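Local coordinates for D-threo-3-hydroxyaspartate dehydratase (Delftia, PDB 3WQC), which deaminates D-threo-3-hydroxyaspartate to oxaloacetate and ammonia, using pyridoxal 5'-phosphate and a divalent metal ion, at residues B[50-55]-B[77-82]; B[58-63]-B[248-253]; B[90-95]-B[242-247]; B[106-109]-B[114-117]. All coordinates share one frame; numbering follows the deposited sequence. Where two conformers were deposited one is given.

In the fold
From the N terminus, the chain passes through the loop 50-55, which interaction 1 joins to helix 77-85, closing a short loop around strand 72-74. Helix 58-66 lies inside that loop but finds its partner far along the chain, at 248-253, so interactions 1 and 2 cross. Interaction 3 is nested within the long excursion closed by interaction 2 and sets strand 90-93 against 242-247 in the barrel interior. Interaction 4, nested in turn within interaction 3, closes the tight turn between helix 102-110 and strand 114-119. Interactions 1 and 3 share the cofactor, whereas 3 and 4 meet through adjacent strands, where D90 forms a salt bridge with K116.

Interaction 1: residues B[50-55]-B[77-82]; sequences PHVKTS and LKEAEQ. With PLP (pyridoxal-5'-phosphate), chain J.
E79 reaches the loop 50-55 with one carboxylate oxygen, OE2, which lies 3.7 Å from CG2 of V52 and 3.8 Å from CA of K53. The contact belongs to the alanine-racemase-like TIM barrel, in which the loop following strand 47-48 carries the cofactor lysine and helix 77-85 packs beside it. The side chains of E79 and V52 run antiparallel alongside one another, touching by van der Waals contact alone. OE1 of E79 is hydrogen-bonded to the hydroxyls of S75 and T76, which hold the carboxylate close to the start of its own helix. K53 turns away from E79: its CG sits between the backbone N and the carbonyl carbon (chi1 73°), and the chain runs on to the cofactor, where NZ is bonded to PLP C4A at 1.4 Å, consistent with an internal aldimine. At its backbone, the K53 carbonyl accepts from NE2 of Q329 of the second subunit. H51 approaches the pyridine ring obliquely, its CD2 3.4 Å from PLP C4, while CD of K53 lies over one imidazole face, near the rim. The turn of that imidazole is fixed in part by the backbone N of K53, which donates to H51 ND1 in the ring plane at 3.1 Å.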
# COMPACT_ATOMS: atom_id res chain seq x y z
N PRO B 50 -8.23 -12.85 -17.92
CA PRO B 50 -7.33 -12.53 -16.78
C PRO B 50 -7.82 -11.27 -16.08
O PRO B 50 -8.30 -10.29 -16.71
CB PRO B 50 -5.95 -12.29 -17.46
CG PRO B 50 -6.22 -12.07 -18.93
CD PRO B 50 -7.56 -12.83 -19.23
N HIS B 51 -7.61 -11.30 -14.79
CA HIS B 51 -7.90 -10.09 -13.96
C HIS B 51 -6.64 -9.26 -13.84
O HIS B 51 -5.67 -9.71 -13.23
CB HIS B 51 -8.43 -10.53 -12.56
CG HIS B 51 -9.28 -9.44 -12.00
ND1 HIS B 51 -8.86 -8.10 -12.00
CD2 HIS B 51 -10.57 -9.46 -11.44
CE1 HIS B 51 -9.86 -7.33 -11.54
NE2 HIS B 51 -10.89 -8.17 -11.14
N VAL B 52 -6.65 -8.07 -14.44
CA VAL B 52 -5.45 -7.23 -14.47
C VAL B 52 -5.28 -6.44 -13.18
O VAL B 52 -4.31 -5.69 -13.10
CB VAL B 52 -5.44 -6.28 -15.71
CG1 VAL B 52 -5.41 -7.13 -16.99
CG2 VAL B 52 -6.60 -5.27 -15.70
N LYS B 53 -6.13 -6.64 -12.16
CA LYS B 53 -5.94 -5.84 -10.96
C LYS B 53 -4.63 -6.20 -10.27
O LYS B 53 -4.11 -5.39 -9.46
CB LYS B 53 -7.07 -5.99 -9.98
CG LYS B 53 -7.10 -7.32 -9.24
CD LYS B 53 -8.36 -7.28 -8.35
CE LYS B 53 -8.30 -8.50 -7.48
NZ LYS B 53 -9.56 -9.28 -7.48
N THR B 54 -4.01 -7.36 -10.59
CA THR B 54 -2.77 -7.77 -9.91
C THR B 54 -1.62 -6.89 -10.49
O THR B 54 -0.73 -6.51 -9.65
CB THR B 54 -2.47 -9.24 -10.26
OG1 THR B 54 -3.49 -10.01 -9.56
CG2 THR B 54 -1.10 -9.69 -9.78
N SER B 55 -1.56 -6.61 -11.81
CA SER B 55 -0.38 -5.89 -12.35
C SER B 55 -0.73 -4.51 -12.80
O SER B 55 0.13 -3.61 -12.78
CB SER B 55 0.18 -6.66 -13.60
OG SER B 55 -0.67 -6.48 -14.76
N LEU B 77 -12.83 1.59 -13.01
CA LEU B 77 -12.99 2.16 -14.36
C LEU B 77 -11.67 2.82 -14.84
O LEU B 77 -11.51 2.94 -16.05
CB LEU B 77 -14.21 3.09 -14.49
CG LEU B 77 -15.52 2.32 -14.35
CD1 LEU B 77 -16.65 3.33 -14.49
CD2 LEU B 77 -15.62 1.20 -15.41
N LYS B 78 -10.76 3.19 -13.92
CA LYS B 78 -9.48 3.74 -14.40
C LYS B 78 -8.74 2.66 -15.16
O LYS B 78 -8.13 2.94 -16.20
CB LYS B 78 -8.63 4.29 -13.26
CG LYS B 78 -7.40 5.09 -13.74
CD LYS B 78 -6.45 5.47 -12.59
CE LYS B 78 -5.63 6.72 -12.82
NZ LYS B 78 -5.20 7.32 -11.48
N GLU B 79 -8.76 1.42 -14.67
CA GLU B 79 -8.16 0.32 -15.41
C GLU B 79 -8.88 0.17 -16.76
O GLU B 79 -8.21 -0.03 -17.79
CB GLU B 79 -8.30 -0.97 -14.66
CG GLU B 79 -7.32 -1.14 -13.51
CD GLU B 79 -7.91 -2.16 -12.55
OE1 GLU B 79 -8.33 -1.77 -11.43
OE2 GLU B 79 -7.99 -3.35 -12.89
N ALA B 80 -10.22 0.22 -16.79
CA ALA B 80 -10.90 0.09 -18.12
C ALA B 80 -10.41 1.21 -19.09
O ALA B 80 -10.13 0.91 -20.26
CB ALA B 80 -12.41 0.19 -17.91
N GLU B 81 -10.28 2.48 -18.56
CA GLU B 81 -9.87 3.57 -19.44
C GLU B 81 -8.46 3.27 -19.99
O GLU B 81 -8.18 3.45 -21.21
CB GLU B 81 -10.05 4.88 -18.58
CG GLU B 81 -9.47 6.13 -19.12
CD GLU B 81 -9.53 7.26 -18.05
OE1 GLU B 81 -8.45 7.61 -17.39
OE2 GLU B 81 -10.66 7.80 -17.86
N GLN B 82 -7.53 2.83 -19.11
CA GLN B 82 -6.10 2.61 -19.50
C GLN B 82 -6.04 1.50 -20.52
O GLN B 82 -5.34 1.61 -21.55
CB GLN B 82 -5.27 2.23 -18.24
CG GLN B 82 -3.84 1.67 -18.57
CD GLN B 82 -2.94 1.43 -17.33
OE1 GLN B 82 -2.53 2.35 -16.60
NE2 GLN B 82 -2.52 0.21 -17.19
N1 PLP J . -12.70 -12.22 -10.01
C2 PLP J . -12.95 -11.18 -9.20
C2A PLP J . -14.34 -10.59 -9.11
C3 PLP J . -11.87 -10.62 -8.42
O3 PLP J . -12.12 -9.58 -7.64
C4 PLP J . -10.57 -11.23 -8.53
C4A PLP J . -9.49 -10.66 -7.80
C5 PLP J . -10.40 -12.33 -9.42
C6 PLP J . -11.52 -12.84 -10.09
C5A PLP J . -9.06 -13.01 -9.57
O4P PLP J . -8.73 -13.71 -8.29
P PLP J . -7.20 -14.15 -8.08
O1P PLP J . -6.85 -14.82 -9.36
O2P PLP J . -7.28 -15.10 -6.94
O3P PLP J . -6.37 -12.96 -7.87

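Interaction 2: residues B[58-63]-B[248-253]; sequences VPVAAA and YVFFDL
A small, wholly apolar contact joins V60, on the buried side of helix 58-66, to V249 and F250, in the loop that leads from strand 242-243 to helix 253-258. V60 faces this loop with both branches. Its CG1, anti to the backbone N (chi1 174°), meets CG2 of V249 at 3.7 Å, the two valines crossing obliquely. Its CG2 arrives at the rim of the F250 ring, near the ring plane and 4.1 Å from CZ, so the methyl abuts the edge of the aromatic group and does not lie on its face. One face of the ring is occupied from within the loop itself: V249 CG1, flanked by both backbone neighbours of CA (chi1 69°), stands 3.9 Å above the ring plane, over its centre. V249 therefore uses one methyl against the helix and the other against its neighbour. The contact lies where the TIM-barrel domain hands over to the beta-rich domain. F250 makes an edge-to-face pair with Y372, from a strand of the latter, and W384 touches V60. Towards the active site, T54 and S55, the two residues that follow the cofactor lysine, also pack on F250; T54 CG2 is 3.9 Å from its CD2. The V249 carbonyl accepts from the amide of N33 in helix 27-44. Farther along the loop, D252 is the N-cap of helix 253-258: its OD1 accepts from the backbone N of M255, and its OD2 accepts from the N of A362, between the magnesium-binding residues H361 and C363.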
# COMPACT_ATOMS: atom_id res chain seq x y z
N VAL B 58 0.15 -2.63 -18.92
CA VAL B 58 -0.15 -2.94 -20.34
C VAL B 58 0.71 -4.09 -20.87
O VAL B 58 0.17 -5.07 -21.43
CB VAL B 58 -0.12 -1.68 -21.20
CG1 VAL B 58 -0.13 -1.98 -22.68
CG2 VAL B 58 -1.30 -0.78 -20.81
N PRO B 59 2.04 -4.05 -20.67
CA PRO B 59 2.85 -5.15 -21.25
C PRO B 59 2.61 -6.49 -20.59
O PRO B 59 2.78 -7.54 -21.22
CB PRO B 59 4.34 -4.72 -21.03
CG PRO B 59 4.29 -3.57 -20.05
CD PRO B 59 2.90 -2.93 -20.18
N VAL B 60 2.19 -6.49 -19.32
CA VAL B 60 1.89 -7.79 -18.67
C VAL B 60 0.59 -8.33 -19.27
O VAL B 60 0.56 -9.53 -19.71
CB VAL B 60 1.70 -7.67 -17.16
CG1 VAL B 60 1.24 -9.00 -16.49
CG2 VAL B 60 3.02 -7.17 -16.50
N ALA B 61 -0.45 -7.52 -19.42
CA ALA B 61 -1.69 -7.98 -20.04
C ALA B 61 -1.43 -8.34 -21.51
O ALA B 61 -2.10 -9.26 -22.04
CB ALA B 61 -2.73 -6.85 -19.98
N ALA B 62 -0.49 -7.64 -22.19
CA ALA B 62 -0.20 -8.01 -23.58
C ALA B 62 0.34 -9.42 -23.65
O ALA B 62 0.04 -10.19 -24.57
CB ALA B 62 0.81 -7.03 -24.24
N ALA B 63 1.19 -9.82 -22.72
CA ALA B 63 1.71 -11.18 -22.67
C ALA B 63 0.60 -12.18 -22.43
O ALA B 63 0.57 -13.28 -23.00
CB ALA B 63 2.81 -11.35 -21.61
N TYR B 248 -2.18 -15.32 -10.37
CA TYR B 248 -1.31 -16.38 -10.95
C TYR B 248 -0.21 -15.81 -11.84
O TYR B 248 0.80 -16.51 -12.07
CB TYR B 248 -2.19 -17.38 -11.77
CG TYR B 248 -2.48 -16.81 -13.14
CD1 TYR B 248 -3.54 -15.90 -13.38
CD2 TYR B 248 -1.68 -17.16 -14.27
CE1 TYR B 248 -3.76 -15.33 -14.62
CE2 TYR B 248 -1.87 -16.56 -15.48
CZ TYR B 248 -2.93 -15.71 -15.71
OH TYR B 248 -3.16 -15.15 -16.94
N VAL B 249 -0.39 -14.67 -12.47
CA VAL B 249 0.59 -14.17 -13.40
C VAL B 249 1.95 -14.06 -12.71
O VAL B 249 3.02 -14.36 -13.36
CB VAL B 249 0.12 -12.84 -14.10
CG1 VAL B 249 0.05 -11.63 -13.13
CG2 VAL B 249 1.01 -12.48 -15.31
N PHE B 250 1.93 -13.66 -11.43
CA PHE B 250 3.17 -13.62 -10.64
C PHE B 250 3.28 -14.66 -9.56
O PHE B 250 4.41 -15.04 -9.16
CB PHE B 250 3.34 -12.21 -9.96
CG PHE B 250 3.33 -11.06 -10.96
CD1 PHE B 250 3.94 -11.16 -12.26
CD2 PHE B 250 2.77 -9.84 -10.57
CE1 PHE B 250 3.95 -10.05 -13.15
CE2 PHE B 250 2.81 -8.74 -11.45
CZ PHE B 250 3.36 -8.85 -12.73
N PHE B 251 2.15 -15.08 -8.97
CA PHE B 251 2.11 -15.80 -7.72
C PHE B 251 2.75 -15.01 -6.56
O PHE B 251 3.21 -13.87 -6.77
CB PHE B 251 2.70 -17.27 -7.82
CG PHE B 251 1.84 -18.19 -8.65
CD1 PHE B 251 0.53 -18.50 -8.22
CD2 PHE B 251 2.34 -18.77 -9.82
CE1 PHE B 251 -0.25 -19.45 -8.92
CE2 PHE B 251 1.54 -19.70 -10.55
CZ PHE B 251 0.27 -20.03 -10.06
N ASP B 252 2.70 -15.60 -5.37
CA ASP B 252 3.18 -14.97 -4.15
C ASP B 252 3.20 -15.98 -3.05
O ASP B 252 2.91 -17.19 -3.31
CB ASP B 252 2.36 -13.69 -3.82
CG ASP B 252 0.87 -13.99 -3.60
OD1 ASP B 252 0.58 -15.14 -3.15
OD2 ASP B 252 0.02 -13.11 -3.85
N LEU B 253 3.61 -15.58 -1.84
CA LEU B 253 3.75 -16.56 -0.78
C LEU B 253 2.42 -17.04 -0.19
O LEU B 253 2.31 -18.18 0.27
CB LEU B 253 4.60 -16.01 0.37
CG LEU B 253 6.08 -15.72 -0.10
CD1 LEU B 253 6.73 -14.87 1.00
CD2 LEU B 253 6.80 -17.05 -0.31

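Interaction 3: residues B[90-95]-B[242-247]; sequences DILYAV and EVRAGV. With PLP (pyridoxal-5'-phosphate), chain J.
The guanidinium of R244 presents its edge, in plane, to N1 of the PLP ring, while CD2 of L92 approaches the same group obliquely and touches R244 CD at 3.6 Å. Here strand 90-93 and segment 242-247 meet inside the TIM barrel, around the cofactor, and the L92 and R244 side chains cross at about a right angle. NH2 of R244 donates to PLP N1 at 2.9 Å (153°), and NE adds a weak second bond to the same nitrogen. As in alanine racemase, an arginine here probably disfavours protonation of the pyridine nitrogen. S224 binds NH1 and the T181 carbonyl accepts from NH2, which together help to fix how the guanidinium is turned; S224 also binds E242, whose OE1 pairs with R49. A leucine in place of R244 would probably leave the pyridine nitrogen without its donors and allow the cofactor ring to shift. At the other end of the cofactor, backbone amides receive the phosphate: G246 N donates almost straight to PLP O1P at 2.6 Å (172°), and V247 N to O3P at 3.2 Å. A94, the centre of an inverse gamma turn, sets its CB 3.8 Å from the cofactor methyl carbon C2A.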
# COMPACT_ATOMS: atom_id res chain seq x y z
N ASP B 90 -12.58 -5.76 -24.94
CA ASP B 90 -13.50 -6.68 -24.22
C ASP B 90 -13.16 -6.64 -22.74
O ASP B 90 -12.21 -7.30 -22.24
CB ASP B 90 -13.28 -8.05 -24.82
CG ASP B 90 -14.10 -9.15 -24.17
OD1 ASP B 90 -14.87 -8.88 -23.15
OD2 ASP B 90 -13.95 -10.39 -24.56
N ILE B 91 -13.90 -5.79 -22.00
CA ILE B 91 -13.49 -5.49 -20.59
C ILE B 91 -14.69 -5.69 -19.68
O ILE B 91 -15.80 -5.13 -19.91
CB ILE B 91 -13.02 -4.01 -20.48
CG1 ILE B 91 -11.80 -3.77 -21.38
CG2 ILE B 91 -12.67 -3.67 -18.99
CD1 ILE B 91 -11.19 -2.37 -21.26
N LEU B 92 -14.48 -6.47 -18.63
CA LEU B 92 -15.51 -6.68 -17.58
C LEU B 92 -15.11 -5.93 -16.33
O LEU B 92 -14.01 -6.22 -15.79
CB LEU B 92 -15.54 -8.20 -17.26
CG LEU B 92 -16.39 -8.63 -16.04
CD1 LEU B 92 -17.90 -8.34 -16.30
CD2 LEU B 92 -16.12 -10.14 -15.74
N TYR B 93 -15.95 -5.02 -15.87
CA TYR B 93 -15.68 -4.28 -14.64
C TYR B 93 -16.36 -5.01 -13.50
O TYR B 93 -17.59 -4.95 -13.31
CB TYR B 93 -16.19 -2.84 -14.79
CG TYR B 93 -16.12 -2.07 -13.49
CD1 TYR B 93 -15.07 -2.18 -12.55
CD2 TYR B 93 -17.19 -1.19 -13.21
CE1 TYR B 93 -15.09 -1.42 -11.34
CE2 TYR B 93 -17.20 -0.41 -12.04
CZ TYR B 93 -16.16 -0.53 -11.12
OH TYR B 93 -16.17 0.19 -9.95
N ALA B 94 -15.57 -5.85 -12.77
CA ALA B 94 -16.15 -6.86 -11.85
C ALA B 94 -16.22 -6.32 -10.42
O ALA B 94 -15.76 -6.99 -9.46
CB ALA B 94 -15.38 -8.20 -11.94
N VAL B 95 -16.84 -5.15 -10.26
CA VAL B 95 -17.15 -4.62 -8.91
C VAL B 95 -18.60 -4.09 -9.05
O VAL B 95 -18.87 -3.38 -10.01
CB VAL B 95 -16.21 -3.44 -8.50
CG1 VAL B 95 -16.62 -2.85 -7.16
CG2 VAL B 95 -14.76 -3.98 -8.41
N GLU B 242 -16.15 -19.03 -19.15
CA GLU B 242 -14.83 -18.38 -18.96
C GLU B 242 -14.47 -18.52 -17.49
O GLU B 242 -15.31 -18.56 -16.57
CB GLU B 242 -14.83 -16.95 -19.40
CG GLU B 242 -15.76 -16.12 -18.54
CD GLU B 242 -15.69 -14.61 -18.87
OE1 GLU B 242 -15.69 -13.79 -17.89
OE2 GLU B 242 -15.66 -14.17 -20.07
N VAL B 243 -13.16 -18.48 -17.26
CA VAL B 243 -12.59 -18.38 -15.92
C VAL B 243 -11.78 -17.08 -15.84
O VAL B 243 -11.07 -16.71 -16.77
CB VAL B 243 -11.67 -19.59 -15.68
CG1 VAL B 243 -10.79 -19.47 -14.42
CG2 VAL B 243 -12.52 -20.85 -15.59
N ARG B 244 -11.91 -16.43 -14.67
CA ARG B 244 -11.15 -15.21 -14.37
C ARG B 244 -10.10 -15.58 -13.29
O ARG B 244 -10.43 -16.16 -12.24
CB ARG B 244 -12.12 -14.15 -13.74
CG ARG B 244 -13.30 -13.89 -14.72
CD ARG B 244 -14.19 -12.72 -14.21
NE ARG B 244 -14.37 -12.81 -12.74
CZ ARG B 244 -15.07 -13.76 -12.09
NH1 ARG B 244 -15.92 -14.56 -12.78
NH2 ARG B 244 -14.96 -13.91 -10.77
N ALA B 245 -8.87 -15.18 -13.54
CA ALA B 245 -7.80 -15.40 -12.51
C ALA B 245 -6.79 -14.29 -12.78
O ALA B 245 -6.66 -13.81 -13.92
CB ALA B 245 -7.08 -16.74 -12.75
N GLY B 246 -6.19 -13.82 -11.70
CA GLY B 246 -5.25 -12.66 -11.86
C GLY B 246 -3.92 -12.90 -11.17
O GLY B 246 -2.88 -12.61 -11.79
N VAL B 247 -3.89 -13.29 -9.89
CA VAL B 247 -2.61 -13.24 -9.13
C VAL B 247 -1.67 -14.28 -9.72
O VAL B 247 -0.45 -14.11 -9.56
CB VAL B 247 -2.80 -13.44 -7.62
CG1 VAL B 247 -3.26 -14.89 -7.26
CG2 VAL B 247 -1.55 -12.99 -6.87
N1 PLP J . -12.70 -12.22 -10.01
C2 PLP J . -12.95 -11.18 -9.20
C2A PLP J . -14.34 -10.59 -9.11
C3 PLP J . -11.87 -10.62 -8.42
O3 PLP J . -12.12 -9.58 -7.64
C4 PLP J . -10.57 -11.23 -8.53
C4A PLP J . -9.49 -10.66 -7.80
C5 PLP J . -10.40 -12.33 -9.42
C6 PLP J . -11.52 -12.84 -10.09
C5A PLP J . -9.06 -13.01 -9.57
O4P PLP J . -8.73 -13.71 -8.29
P PLP J . -7.20 -14.15 -8.08
O1P PLP J . -6.85 -14.82 -9.36
O2P PLP J . -7.28 -15.10 -6.94
O3P PLP J . -6.37 -12.96 -7.87

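Interaction 4: residues B[106-109]-B[114-117]; sequences LQLR and DLKL
R109 lies across L115 with its aliphatic part, CG resting 3.9 Å from L115 CB, before its guanidinium reaches the backbone beyond. The bend at chi3 (63°) brings NH1 back to the strand, where it donates to the L115 carbonyl oxygen at 2.9 Å. That oxygen is near the guanidinium plane, yet the donor stands above the carbonyl plane, about 36° out of it, and the bond is moderately bent at 146°. The same NH1 forms a long salt bridge with OD1 of D114, 3.8 Å away and oblique to the guanidinium, while NE pairs with E137. D114 shares its carboxylate with K116, whose NZ makes a weak bond to OD2 and a firmer one, 2.9 Å long, to the D114 carbonyl oxygen; a network of charges thus runs from R109 through D114 to K116. With R109 cut back to an alanine, the L115 carbonyl would probably lose this donor, E137 the salt bridge to NE, and the side of L115 its aliphatic cover. Deeper in, L108 completes the contact by apolar packing, its CD1 4.0 Å from L115 CD2. The segments belong to the beta-alpha-beta unit of strand 90-93, helix 102-110 and strand 114-119 in the TIM barrel. L115 fills the space between strand and helix, touching I91 and Y93 of the neighbouring parallel strand and A105 of the covering helix, while L108 extends the layer to A80 and E81 of helix 77-85.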
# COMPACT_ATOMS: atom_id res chain seq x y z
N LEU B 106 -20.81 4.90 -19.61
CA LEU B 106 -21.47 5.30 -20.90
C LEU B 106 -20.40 5.84 -21.85
O LEU B 106 -20.38 5.45 -23.06
CB LEU B 106 -22.58 6.31 -20.60
CG LEU B 106 -23.27 6.85 -21.87
CD1 LEU B 106 -23.97 5.73 -22.63
CD2 LEU B 106 -24.16 8.03 -21.50
N GLN B 107 -19.57 6.75 -21.36
CA GLN B 107 -18.58 7.35 -22.27
C GLN B 107 -17.64 6.31 -22.85
O GLN B 107 -17.30 6.37 -24.05
CB GLN B 107 -17.79 8.40 -21.48
CG GLN B 107 -18.68 9.56 -21.06
CD GLN B 107 -18.22 10.27 -19.77
OE1 GLN B 107 -17.11 10.02 -19.27
NE2 GLN B 107 -19.08 11.17 -19.24
N LEU B 108 -17.15 5.36 -22.01
CA LEU B 108 -16.26 4.30 -22.48
C LEU B 108 -16.99 3.50 -23.61
O LEU B 108 -16.38 3.18 -24.64
CB LEU B 108 -15.86 3.38 -21.34
CG LEU B 108 -14.65 3.91 -20.60
CD1 LEU B 108 -14.64 3.23 -19.23
CD2 LEU B 108 -13.33 3.57 -21.34
N ARG B 109 -18.26 3.11 -23.34
CA ARG B 109 -18.96 2.33 -24.40
C ARG B 109 -19.13 3.15 -25.72
O ARG B 109 -18.97 2.57 -26.82
CB ARG B 109 -20.35 1.86 -23.86
CG ARG B 109 -20.16 0.71 -22.86
CD ARG B 109 -21.48 0.25 -22.24
NE ARG B 109 -22.36 -0.29 -23.30
CZ ARG B 109 -22.26 -1.52 -23.84
NH1 ARG B 109 -21.37 -2.45 -23.34
NH2 ARG B 109 -23.07 -1.87 -24.87
N ASP B 114 -16.25 -2.40 -25.27
CA ASP B 114 -17.35 -3.35 -25.00
C ASP B 114 -17.28 -3.66 -23.53
O ASP B 114 -16.85 -4.75 -23.08
CB ASP B 114 -17.16 -4.61 -25.78
CG ASP B 114 -18.44 -5.45 -25.73
OD1 ASP B 114 -19.53 -4.82 -25.71
OD2 ASP B 114 -18.39 -6.69 -25.89
N LEU B 115 -17.65 -2.66 -22.76
CA LEU B 115 -17.48 -2.68 -21.30
C LEU B 115 -18.73 -3.34 -20.68
O LEU B 115 -19.86 -2.89 -20.95
CB LEU B 115 -17.39 -1.20 -20.81
CG LEU B 115 -17.35 -1.08 -19.28
CD1 LEU B 115 -16.04 -1.71 -18.70
CD2 LEU B 115 -17.48 0.42 -18.97
N LYS B 116 -18.52 -4.33 -19.84
CA LYS B 116 -19.61 -5.04 -19.12
C LYS B 116 -19.59 -4.62 -17.68
O LYS B 116 -18.50 -4.46 -17.06
CB LYS B 116 -19.39 -6.57 -19.18
CG LYS B 116 -19.75 -7.21 -20.51
CD LYS B 116 -19.02 -6.94 -21.65
CE LYS B 116 -17.69 -7.70 -21.60
NZ LYS B 116 -17.40 -7.62 -23.12
N LEU B 117 -20.76 -4.42 -17.10
CA LEU B 117 -20.94 -4.02 -15.68
C LEU B 117 -21.58 -5.19 -14.92
O LEU B 117 -22.17 -6.09 -15.57
CB LEU B 117 -21.87 -2.78 -15.59
CG LEU B 117 -21.45 -1.63 -16.50
CD1 LEU B 117 -22.45 -0.47 -16.36
CD2 LEU B 117 -20.01 -1.13 -16.05